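Local coordinates for protein GCN5-related N-acetyltransferase (Anabaena variabilis, PDB 2OZG) that binds coenzyme A and probably transfers an acetyl group from acetyl-CoA to an amine, perhaps that of an aminoglycoside, as a GCN5-related N-acetyltransferase, at residues A[63-68]-A[106-111]; A[85-90]-A[98-103]; A[258-263]-A[279-284]. All blocks are in the same frame, centred on the assembly; numbering follows the deposited sequence.

Contact 1: residues A[63-68]-A[106-111]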
loop_
_atom_site.group_PDB
_atom_site.type_symbol
_atom_site.label_atom_id
_atom_site.label_comp_id
_atom_site.label_asym_id
_atom_site.label_seq_id
_atom_site.Cartn_x
_atom_site.Cartn_y
_atom_site.Cartn_z
ATOM N N LEU A 63 -32.570 -8.756 18.646
ATOM C CA LEU A 63 -31.296 -8.898 19.277
ATOM C C LEU A 63 -31.289 -10.172 20.132
ATOM O O LEU A 63 -32.314 -10.886 20.248
ATOM C CB LEU A 63 -30.971 -7.609 20.109
ATOM C CG LEU A 63 -32.055 -7.142 21.130
ATOM C CD1 LEU A 63 -32.207 -8.089 22.293
ATOM C CD2 LEU A 63 -31.768 -5.794 21.708
ATOM N N ALA A 64 -30.131 -10.427 20.749
ATOM C CA ALA A 64 -29.940 -11.450 21.751
ATOM C C ALA A 64 -29.533 -10.829 23.082
ATOM O O ALA A 64 -28.730 -9.865 23.156
ATOM C CB ALA A 64 -28.850 -12.451 21.321
ATOM N N ILE A 65 -30.133 -11.356 24.132
ATOM C CA ILE A 65 -29.793 -11.015 25.507
ATOM C C ILE A 65 -29.008 -12.222 26.079
ATOM O O ILE A 65 -29.522 -13.356 26.050
ATOM C CB ILE A 65 -31.036 -10.826 26.410
ATOM C CG1 ILE A 65 -31.958 -9.732 25.885
ATOM C CG2 ILE A 65 -30.565 -10.417 27.824
ATOM C CD1 ILE A 65 -33.197 -9.599 26.750
ATOM N N LEU A 66 -27.817 -11.971 26.624
ATOM C CA LEU A 66 -26.958 -13.023 27.240
ATOM C C LEU A 66 -26.864 -12.826 28.741
ATOM O O LEU A 66 -26.108 -11.960 29.231
ATOM C CB LEU A 66 -25.527 -13.034 26.611
ATOM C CG LEU A 66 -25.521 -13.168 25.090
ATOM C CD1 LEU A 66 -24.095 -13.201 24.520
ATOM C CD2 LEU A 66 -26.256 -14.418 24.634
ATOM N N PRO A 67 -27.715 -13.551 29.481
ATOM C CA PRO A 67 -27.647 -13.418 30.902
ATOM C C PRO A 67 -26.450 -14.115 31.467
ATOM O O PRO A 67 -26.325 -15.336 31.356
ATOM C CB PRO A 67 -28.976 -14.042 31.409
ATOM C CG PRO A 67 -29.772 -14.364 30.200
ATOM C CD PRO A 67 -28.819 -14.392 29.046
HETATM N N MSE A 68 -25.576 -13.345 32.097
HETATM C CA MSE A 68 -24.363 -13.924 32.637
HETATM C C MSE A 68 -23.864 -13.108 33.819
HETATM O O MSE A 68 -24.641 -12.723 34.665
HETATM C CB MSE A 68 -23.332 -14.027 31.506
HETATM C CG MSE A 68 -23.022 -12.735 30.845
HETATM SE SE MSE A 68 -21.604 -12.814 29.537
HETATM C CE MSE A 68 -22.333 -11.538 28.287
ATOM N N GLN A 106 -35.983 -2.630 29.963
ATOM C CA GLN A 106 -37.096 -2.841 30.864
ATOM C C GLN A 106 -37.176 -4.307 31.234
ATOM O O GLN A 106 -37.422 -4.636 32.393
ATOM C CB GLN A 106 -38.403 -2.368 30.239
ATOM C CG GLN A 106 -39.694 -2.798 30.988
ATOM C CD GLN A 106 -39.841 -2.216 32.429
ATOM O OE1 GLN A 106 -39.033 -1.390 32.901
ATOM N NE2 GLN A 106 -40.901 -2.644 33.114
ATOM N N GLU A 107 -36.964 -5.204 30.271
ATOM C CA GLU A 107 -36.995 -6.630 30.615
ATOM C C GLU A 107 -35.853 -6.993 31.569
ATOM O O GLU A 107 -36.031 -7.699 32.540
ATOM C CB GLU A 107 -36.916 -7.493 29.357
ATOM C CG GLU A 107 -36.863 -8.949 29.680
ATOM C CD GLU A 107 -36.858 -9.842 28.458
ATOM O OE1 GLU A 107 -37.074 -9.360 27.305
ATOM O OE2 GLU A 107 -36.627 -11.046 28.671
ATOM N N ILE A 108 -34.654 -6.504 31.293
ATOM C CA ILE A 108 -33.502 -6.816 32.144
ATOM C C ILE A 108 -33.778 -6.337 33.586
ATOM O O ILE A 108 -33.536 -7.067 34.581
ATOM C CB ILE A 108 -32.237 -6.185 31.540
ATOM C CG1 ILE A 108 -31.945 -6.850 30.178
ATOM C CG2 ILE A 108 -31.042 -6.328 32.469
ATOM C CD1 ILE A 108 -30.959 -6.071 29.317
ATOM N N SER A 109 -34.366 -5.153 33.688
ATOM C CA SER A 109 -34.685 -4.590 34.952
ATOM C C SER A 109 -35.681 -5.499 35.700
ATOM O O SER A 109 -35.524 -5.726 36.890
ATOM C CB SER A 109 -35.224 -3.162 34.815
ATOM O OG SER A 109 -36.614 -3.186 34.552
ATOM N N GLU A 110 -36.690 -6.011 34.995
ATOM C CA GLU A 110 -37.691 -6.880 35.604
ATOM C C GLU A 110 -37.116 -8.196 36.053
ATOM O O GLU A 110 -37.764 -8.921 36.798
ATOM C CB GLU A 110 -38.835 -7.162 34.624
ATOM C CG GLU A 110 -39.694 -5.927 34.325
ATOM C CD GLU A 110 -40.615 -6.127 33.126
ATOM O OE1 GLU A 110 -40.370 -7.081 32.320
ATOM O OE2 GLU A 110 -41.557 -5.305 32.973
ATOM N N GLN A 111 -35.915 -8.524 35.582
ATOM C CA GLN A 111 -35.255 -9.763 35.963
ATOM C C GLN A 111 -34.257 -9.533 37.081
ATOM O O GLN A 111 -33.581 -10.468 37.501
ATOM C CB GLN A 111 -34.565 -10.396 34.749
ATOM C CG GLN A 111 -35.478 -10.878 33.658
ATOM C CD GLN A 111 -36.562 -11.853 34.138
ATOM O OE1 GLN A 111 -37.744 -11.672 33.833
ATOM N NE2 GLN A 111 -36.172 -12.843 34.936
#
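I65 turns CG1 anti to its carbonyl carbon (chi1 -59°) and stays extended beyond it, which carries CD1 away from strand 58-72 toward the last turns of helix 96-110. E107 answers from the helix with a chain stretched out to its carboxylate (chi1 177°), and the two side chains meet at a slant. The CD1 methyl of I65 lies 3.9 Å from E107 OE1 and almost as near the carboxylate carbon of E107, CD, at 4.0 Å, so it rests against the acid group as a whole. The other branch of I65 makes a looser contact: its CG2 is 4.5 Å from I108 CG1. I108 reaches over with the end of its side chain, though its CB starts off at an angle to the strand. T104, about one turn earlier on the helix, and R51 of the adjacent strand 50-55 also pack on I65. Helix 96-110, which follows the cofactor-binding loop of the GNAT fold, packs here on strand 58-72 of its sheet. E107 does not depend on I65 for its polar needs: OE1 is hydrogen-bonded to the hydroxyl of Y12 and OE2 makes a salt bridge to R51. The acid is thus fixed by strands 10-14 and 50-55, and what it offers I65 is a polar group already paired. Between the two segments the attachment is purely van der Waals; directional bonds to the sheet are supplied by E107, through Y12 and R51.

Contact 2: residues A[85-90]-A[98-103]; sequences VGIAPE and IALIQH. With COA (coenzyme A), chain C.
V85 points its CB at the helix and spreads its two methyls over two neighbouring residues of it: CG1 lies 4.4 Å from L100 CD2, and CG2 lies 4.2 Å from I101 CD1. I87, two residues on, does not aim directly at the helix, yet its end bends back, bringing CD1 to 4.3 Å from L100 CD2. The single methyl CD2 of L100 therefore meets both strand residues. With chi1 at 177°, L100 sends its branched end onto the sheet, where L63 of strand 58-72 and I53 of strand 50-55 also pack on it. Residues 85-87 and 98-103 run at 143° to each other; they belong to strand 75-87 and helix 96-110, the first two elements of a beta-alpha-beta unit, the coenzyme A-binding core of the GNAT fold. The loop and the first turn of the helix carry the family's R-X-X-G-X-A signature, in which the backbone N atoms of G95 and A97 bind the cofactor, as does that of G93. The helix continues this row: I98 N donates to the pyrophosphate oxygen O1A of coenzyme A at 2.8 Å. On the strand, I87 N reaches the pantetheine hydroxyl OAP at 3.0 Å in an almost straight bond (177°), and V85 CB lies 3.6 Å from the sulfur S1P; between these two points the arm passes along the strand. After the strand, P89 packs on Y204 of a second subunit and E90 OE1 is hydrogen-bonded to its OH.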
loop_
_atom_site.group_PDB
_atom_site.type_symbol
_atom_site.label_atom_id
_atom_site.label_comp_id
_atom_site.label_asym_id
_atom_site.label_seq_id
_atom_site.Cartn_x
_atom_site.Cartn_y
_atom_site.Cartn_z
ATOM N N VAL A 85 -27.625 -6.756 17.599
ATOM C CA VAL A 85 -28.707 -5.818 17.434
ATOM C C VAL A 85 -28.791 -5.480 15.958
ATOM O O VAL A 85 -27.838 -4.974 15.380
ATOM C CB VAL A 85 -28.447 -4.504 18.207
ATOM C CG1 VAL A 85 -29.565 -3.521 17.956
ATOM C CG2 VAL A 85 -28.305 -4.787 19.678
ATOM N N GLY A 86 -29.926 -5.766 15.352
ATOM C CA GLY A 86 -30.123 -5.455 13.949
ATOM C C GLY A 86 -31.547 -5.083 13.614
ATOM O O GLY A 86 -32.502 -5.733 14.070
ATOM N N ILE A 87 -31.683 -4.044 12.801
ATOM C CA ILE A 87 -32.964 -3.603 12.224
ATOM C C ILE A 87 -32.814 -3.714 10.719
ATOM O O ILE A 87 -31.884 -3.191 10.175
ATOM C CB ILE A 87 -33.263 -2.130 12.576
ATOM C CG1 ILE A 87 -33.199 -1.922 14.081
ATOM C CG2 ILE A 87 -34.603 -1.685 12.052
ATOM C CD1 ILE A 87 -34.334 -2.667 14.887
ATOM N N ALA A 88 -33.738 -4.390 10.061
ATOM C CA ALA A 88 -33.707 -4.551 8.612
ATOM C C ALA A 88 -33.672 -3.164 8.003
ATOM O O ALA A 88 -34.373 -2.249 8.437
ATOM C CB ALA A 88 -34.952 -5.353 8.154
ATOM N N PRO A 89 -32.910 -3.007 6.947
ATOM C CA PRO A 89 -32.649 -1.637 6.519
ATOM C C PRO A 89 -33.883 -0.856 6.137
ATOM O O PRO A 89 -33.926 0.335 6.374
ATOM C CB PRO A 89 -31.656 -1.805 5.372
ATOM C CG PRO A 89 -31.954 -3.155 4.833
ATOM C CD PRO A 89 -32.297 -3.997 6.058
ATOM N N GLU A 90 -34.918 -1.523 5.645
ATOM C CA GLU A 90 -36.123 -0.813 5.284
ATOM C C GLU A 90 -36.855 -0.201 6.481
ATOM O O GLU A 90 -37.746 0.615 6.297
ATOM C CB GLU A 90 -37.083 -1.708 4.489
ATOM C CG GLU A 90 -37.711 -2.878 5.231
ATOM C CD GLU A 90 -36.924 -4.205 5.161
ATOM O OE1 GLU A 90 -35.695 -4.225 4.999
ATOM O OE2 GLU A 90 -37.580 -5.250 5.288
ATOM N N ILE A 98 -34.124 2.153 19.022
ATOM C CA ILE A 98 -34.196 2.677 20.364
ATOM C C ILE A 98 -35.414 2.035 21.048
ATOM O O ILE A 98 -35.338 1.639 22.199
ATOM C CB ILE A 98 -34.183 4.231 20.382
ATOM C CG1 ILE A 98 -34.170 4.746 21.808
ATOM C CG2 ILE A 98 -35.351 4.819 19.627
ATOM C CD1 ILE A 98 -32.971 4.304 22.611
ATOM N N ALA A 99 -36.513 1.843 20.328
ATOM C CA ALA A 99 -37.643 1.172 20.953
ATOM C C ALA A 99 -37.180 -0.198 21.446
ATOM O O ALA A 99 -37.385 -0.561 22.588
ATOM C CB ALA A 99 -38.824 1.053 19.984
ATOM N N LEU A 100 -36.508 -0.949 20.581
ATOM C CA LEU A 100 -36.016 -2.276 20.949
ATOM C C LEU A 100 -35.150 -2.248 22.223
ATOM O O LEU A 100 -35.346 -3.020 23.190
ATOM C CB LEU A 100 -35.206 -2.856 19.767
ATOM C CG LEU A 100 -34.536 -4.224 19.944
ATOM C CD1 LEU A 100 -35.507 -5.366 20.331
ATOM C CD2 LEU A 100 -33.809 -4.561 18.677
ATOM N N ILE A 101 -34.193 -1.339 22.244
ATOM C CA ILE A 101 -33.272 -1.246 23.381
ATOM C C ILE A 101 -33.945 -0.869 24.701
ATOM O O ILE A 101 -33.641 -1.405 25.775
ATOM C CB ILE A 101 -32.095 -0.285 23.063
ATOM C CG1 ILE A 101 -31.286 -0.783 21.853
ATOM C CG2 ILE A 101 -31.176 -0.133 24.344
ATOM C CD1 ILE A 101 -30.736 -2.214 21.974
ATOM N N GLN A 102 -34.893 0.018 24.621
ATOM C CA GLN A 102 -35.650 0.410 25.785
ATOM C C GLN A 102 -36.482 -0.755 26.331
ATOM O O GLN A 102 -36.491 -0.999 27.515
ATOM C CB GLN A 102 -36.538 1.590 25.395
ATOM C CG GLN A 102 -35.734 2.853 25.054
ATOM C CD GLN A 102 -36.656 4.038 24.647
ATOM O OE1 GLN A 102 -37.702 3.836 24.016
ATOM N NE2 GLN A 102 -36.230 5.272 24.966
ATOM N N HIS A 103 -37.203 -1.456 25.459
ATOM C CA HIS A 103 -37.939 -2.650 25.869
ATOM C C HIS A 103 -37.047 -3.672 26.501
ATOM O O HIS A 103 -37.403 -4.237 27.503
ATOM C CB HIS A 103 -38.712 -3.292 24.693
ATOM C CG HIS A 103 -40.015 -2.617 24.391
ATOM N ND1 HIS A 103 -40.285 -2.004 23.181
ATOM C CD2 HIS A 103 -41.139 -2.468 25.145
ATOM C CE1 HIS A 103 -41.516 -1.518 23.195
ATOM N NE2 HIS A 103 -42.052 -1.782 24.375
HETATM N N1A COA C . -24.857 5.850 13.341
HETATM C C2A COA C . -25.097 6.727 14.334
HETATM N N3A COA C . -26.290 6.795 14.958
HETATM C C4A COA C . -27.290 5.965 14.572
HETATM C C5A COA C . -27.093 5.051 13.542
HETATM C C6A COA C . -25.829 5.010 12.921
HETATM N N6A COA C . -25.521 4.162 11.916
HETATM N N7A COA C . -28.268 4.391 13.397
HETATM C C8A COA C . -29.153 4.882 14.300
HETATM N N9A COA C . -28.540 5.841 15.014
HETATM C C1B COA C . -29.071 6.685 16.126
HETATM C C2B COA C . -29.936 7.831 15.607
HETATM O O2B COA C . -29.158 8.995 15.243
HETATM C C3B COA C . -30.920 8.044 16.751
HETATM O O3B COA C . -30.548 9.131 17.610
HETATM P P3B COA C . -31.258 10.590 17.445
HETATM O O7A COA C . -32.619 10.407 18.096
HETATM O O8A COA C . -30.276 11.534 18.133
HETATM O O9A COA C . -31.388 10.828 15.945
HETATM C C4B COA C . -30.965 6.729 17.524
HETATM O O4B COA C . -29.875 5.929 17.047
HETATM C C5B COA C . -32.290 5.989 17.339
HETATM O O5B COA C . -32.414 5.599 15.963
HETATM P P1A COA C . -33.320 4.342 15.457
HETATM O O1A COA C . -33.974 3.677 16.645
HETATM O O2A COA C . -34.207 4.852 14.320
HETATM O O3A COA C . -32.183 3.377 14.787
HETATM P P2A COA C . -32.435 2.383 13.507
HETATM O O4A COA C . -33.800 1.729 13.737
HETATM O O5A COA C . -32.237 3.205 12.235
HETATM O O6A COA C . -31.203 1.279 13.687
HETATM C CBP COA C . -29.121 -0.089 13.044
HETATM C CCP COA C . -30.369 0.720 12.626
HETATM C CDP COA C . -29.485 -0.762 14.366
HETATM C CEP COA C . -28.058 0.948 13.397
HETATM C CAP COA C . -28.762 -1.135 11.893
HETATM O OAP COA C . -29.193 -2.503 12.205
HETATM C C9P COA C . -27.345 -1.273 11.269
HETATM O O9P COA C . -26.900 -0.444 10.307
HETATM N N8P COA C . -26.487 -2.277 11.542
HETATM C C7P COA C . -26.449 -3.419 12.457
HETATM C C6P COA C . -25.170 -3.131 13.226
HETATM C C5P COA C . -25.483 -2.530 14.589
HETATM O O5P COA C . -26.268 -1.591 14.704
HETATM N N4P COA C . -24.843 -3.049 15.647
HETATM C C3P COA C . -24.968 -2.615 17.035
HETATM C C2P COA C . -24.152 -3.602 17.840
HETATM S S1P COA C . -24.963 -5.254 17.867
#

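Contact 3: residues A[258-263]-A[279-284]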
loop_
_atom_site.group_PDB
_atom_site.type_symbol
_atom_site.label_atom_id
_atom_site.label_comp_id
_atom_site.label_asym_id
_atom_site.label_seq_id
_atom_site.Cartn_x
_atom_site.Cartn_y
_atom_site.Cartn_z
ATOM N N LYS A 258 3.668 -13.195 12.390
ATOM C CA LYS A 258 3.050 -12.279 13.357
ATOM C C LYS A 258 2.110 -13.001 14.294
ATOM O O LYS A 258 1.417 -13.939 13.867
ATOM C CB LYS A 258 2.261 -11.270 12.507
ATOM C CG LYS A 258 1.574 -10.201 13.186
ATOM C CD LYS A 258 0.986 -9.175 12.180
ATOM C CE LYS A 258 2.063 -8.252 11.598
ATOM N NZ LYS A 258 1.451 -7.082 10.884
ATOM N N VAL A 259 2.069 -12.557 15.552
ATOM C CA VAL A 259 1.153 -13.096 16.533
ATOM C C VAL A 259 0.280 -11.957 17.054
ATOM O O VAL A 259 0.772 -10.814 17.287
ATOM C CB VAL A 259 1.864 -13.703 17.762
ATOM C CG1 VAL A 259 0.830 -14.145 18.805
ATOM C CG2 VAL A 259 2.753 -14.870 17.376
ATOM N N THR A 260 -1.015 -12.250 17.213
ATOM C CA THR A 260 -1.932 -11.316 17.861
ATOM C C THR A 260 -2.580 -11.940 19.088
ATOM O O THR A 260 -2.757 -13.165 19.181
ATOM C CB THR A 260 -3.104 -10.884 16.927
ATOM O OG1 THR A 260 -3.950 -12.021 16.669
ATOM C CG2 THR A 260 -2.608 -10.346 15.630
ATOM N N TRP A 261 -2.866 -11.091 20.058
ATOM C CA TRP A 261 -3.607 -11.499 21.247
ATOM C C TRP A 261 -4.424 -10.328 21.762
ATOM O O TRP A 261 -4.080 -9.139 21.518
ATOM C CB TRP A 261 -2.668 -12.027 22.340
ATOM C CG TRP A 261 -1.876 -11.013 23.078
ATOM C CD1 TRP A 261 -2.089 -10.633 24.361
ATOM C CD2 TRP A 261 -0.705 -10.257 22.637
ATOM N NE1 TRP A 261 -1.159 -9.693 24.736
ATOM C CE2 TRP A 261 -0.334 -9.419 23.697
ATOM C CE3 TRP A 261 0.022 -10.182 21.439
ATOM C CZ2 TRP A 261 0.792 -8.567 23.629
ATOM C CZ3 TRP A 261 1.085 -9.325 21.361
ATOM C CH2 TRP A 261 1.459 -8.537 22.431
ATOM N N LYS A 262 -5.406 -10.635 22.590
ATOM C CA LYS A 262 -6.240 -9.588 23.215
ATOM C C LYS A 262 -5.809 -9.410 24.669
ATOM O O LYS A 262 -5.561 -10.362 25.366
ATOM C CB LYS A 262 -7.722 -9.927 23.119
ATOM C CG LYS A 262 -8.155 -9.955 21.653
ATOM C CD LYS A 262 -9.656 -10.242 21.485
ATOM C CE LYS A 262 -10.509 -9.097 21.966
ATOM N NZ LYS A 262 -11.922 -9.498 21.719
ATOM N N SER A 263 -5.669 -8.163 25.064
ATOM C CA SER A 263 -5.291 -7.809 26.355
ATOM C C SER A 263 -5.928 -6.445 26.719
ATOM O O SER A 263 -6.913 -5.954 26.131
ATOM C CB SER A 263 -3.774 -7.761 26.415
ATOM O OG SER A 263 -3.351 -7.757 27.730
ATOM N N THR A 279 2.591 -3.860 18.970
ATOM C CA THR A 279 1.796 -2.657 18.731
ATOM C C THR A 279 0.333 -2.962 18.893
ATOM O O THR A 279 -0.084 -4.116 18.814
ATOM C CB THR A 279 2.018 -2.126 17.297
ATOM O OG1 THR A 279 1.790 -3.172 16.386
ATOM C CG2 THR A 279 3.434 -1.702 17.097
ATOM N N ILE A 280 -0.462 -1.915 19.059
ATOM C CA ILE A 280 -1.875 -2.083 19.166
ATOM C C ILE A 280 -2.439 -2.072 17.749
ATOM O O ILE A 280 -2.251 -1.137 17.037
ATOM C CB ILE A 280 -2.518 -0.999 20.080
ATOM C CG1 ILE A 280 -2.205 -1.334 21.544
ATOM C CG2 ILE A 280 -3.978 -0.933 19.890
ATOM C CD1 ILE A 280 -2.564 -0.222 22.542
ATOM N N ARG A 281 -3.079 -3.177 17.352
ATOM C CA ARG A 281 -3.646 -3.341 16.035
ATOM C C ARG A 281 -5.013 -2.682 16.005
ATOM O O ARG A 281 -5.390 -2.087 15.018
ATOM C CB ARG A 281 -3.770 -4.832 15.774
ATOM C CG ARG A 281 -4.314 -5.276 14.436
ATOM C CD ARG A 281 -4.245 -6.821 14.490
ATOM N NE ARG A 281 -4.622 -7.554 13.290
ATOM C CZ ARG A 281 -3.802 -7.823 12.275
ATOM N NH1 ARG A 281 -2.541 -7.387 12.277
ATOM N NH2 ARG A 281 -4.267 -8.517 11.240
ATOM N N SER A 282 -5.787 -2.839 17.079
ATOM C CA SER A 282 -7.082 -2.197 17.166
ATOM C C SER A 282 -7.554 -2.221 18.601
ATOM O O SER A 282 -7.068 -3.010 19.464
ATOM C CB SER A 282 -8.123 -2.921 16.316
ATOM O OG SER A 282 -8.180 -4.275 16.700
ATOM N N GLN A 283 -8.468 -1.316 18.883
ATOM C CA GLN A 283 -9.072 -1.259 20.199
ATOM C C GLN A 283 -10.520 -0.841 20.084
ATOM O O GLN A 283 -10.968 -0.287 19.061
ATOM C CB GLN A 283 -8.342 -0.268 21.069
ATOM C CG GLN A 283 -8.495 1.140 20.569
ATOM C CD GLN A 283 -7.854 2.114 21.478
ATOM O OE1 GLN A 283 -8.301 2.300 22.622
ATOM N NE2 GLN A 283 -6.811 2.782 20.984
ATOM N N ASP A 284 -11.276 -1.162 21.127
ATOM C CA ASP A 284 -12.682 -0.849 21.191
ATOM C C ASP A 284 -13.061 -0.576 22.635
ATOM O O ASP A 284 -12.465 -1.139 23.560
ATOM C CB ASP A 284 -13.502 -2.047 20.705
ATOM C CG ASP A 284 -13.421 -2.243 19.217
ATOM O OD1 ASP A 284 -14.208 -1.597 18.498
ATOM O OD2 ASP A 284 -12.593 -3.061 18.752
#
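K258 and T260 of one strand meet R281 of another in a partly buried side-chain contact that bridges strand 132-143, with which both strands pair antiparallel. R281 is extended from CG to NE and reaches across obliquely. With OG1 at chi1 67°, T260 leaves CG2 anti to its carbonyl carbon, and this methyl stands 4.0 Å above one face of the R281 guanidinium plane, offset toward its rim; T260 CG2 is also 4.1 Å from R281 CD, so it covers the start of the flat group and the last methylene before it. K258 comes in at a slant that is neither facewise nor edgewise, with its CD 4.0 Å from R281 NH1. Its chain bends at chi3 (-76°), leaving K258 NZ 4.2 Å from R281 NH1. Two cations this near each other are held by a shared anion: E141 receives K258 NZ at OE2 and R281 NH1 at OE1, which probably offsets their mutual repulsion. R281 also belongs to a classic beta bulge, in which it and S282 both face V139. The contact lies away from the cofactor site. On its far edge strand 258-263 runs parallel to strand 227-236, where T260 bonds to L229 and I231 through the backbone. W261 next to it packs against W140 and W234 and meets W246 of helix 239-250 edge-to-face, while beside the bulge I280 touches Q283 of a third subunit.

How the contacts relate
Contacts 1 and 2 belong to one core layer: both set helix 96-110 against adjoining strands, 58-72 and 75-87, and they touch where L63 lies against L100, I101 and V85. Along the chain, contact 2 is nested inside contact 1. Contact 2 is wholly aliphatic between its segments and lies at the cofactor end of the helix; contact 1, toward the other end, mixes aliphatic groups with an acid paired with an arginine and a tyrosine. Contact 3 comes later, in the second GNAT-like part of the chain, about 30 Å from contact 1 between centres. It joins strand to strand, is partly buried, and relies on charged chains around a glutamate, with a single threonine methyl against the guanidinium.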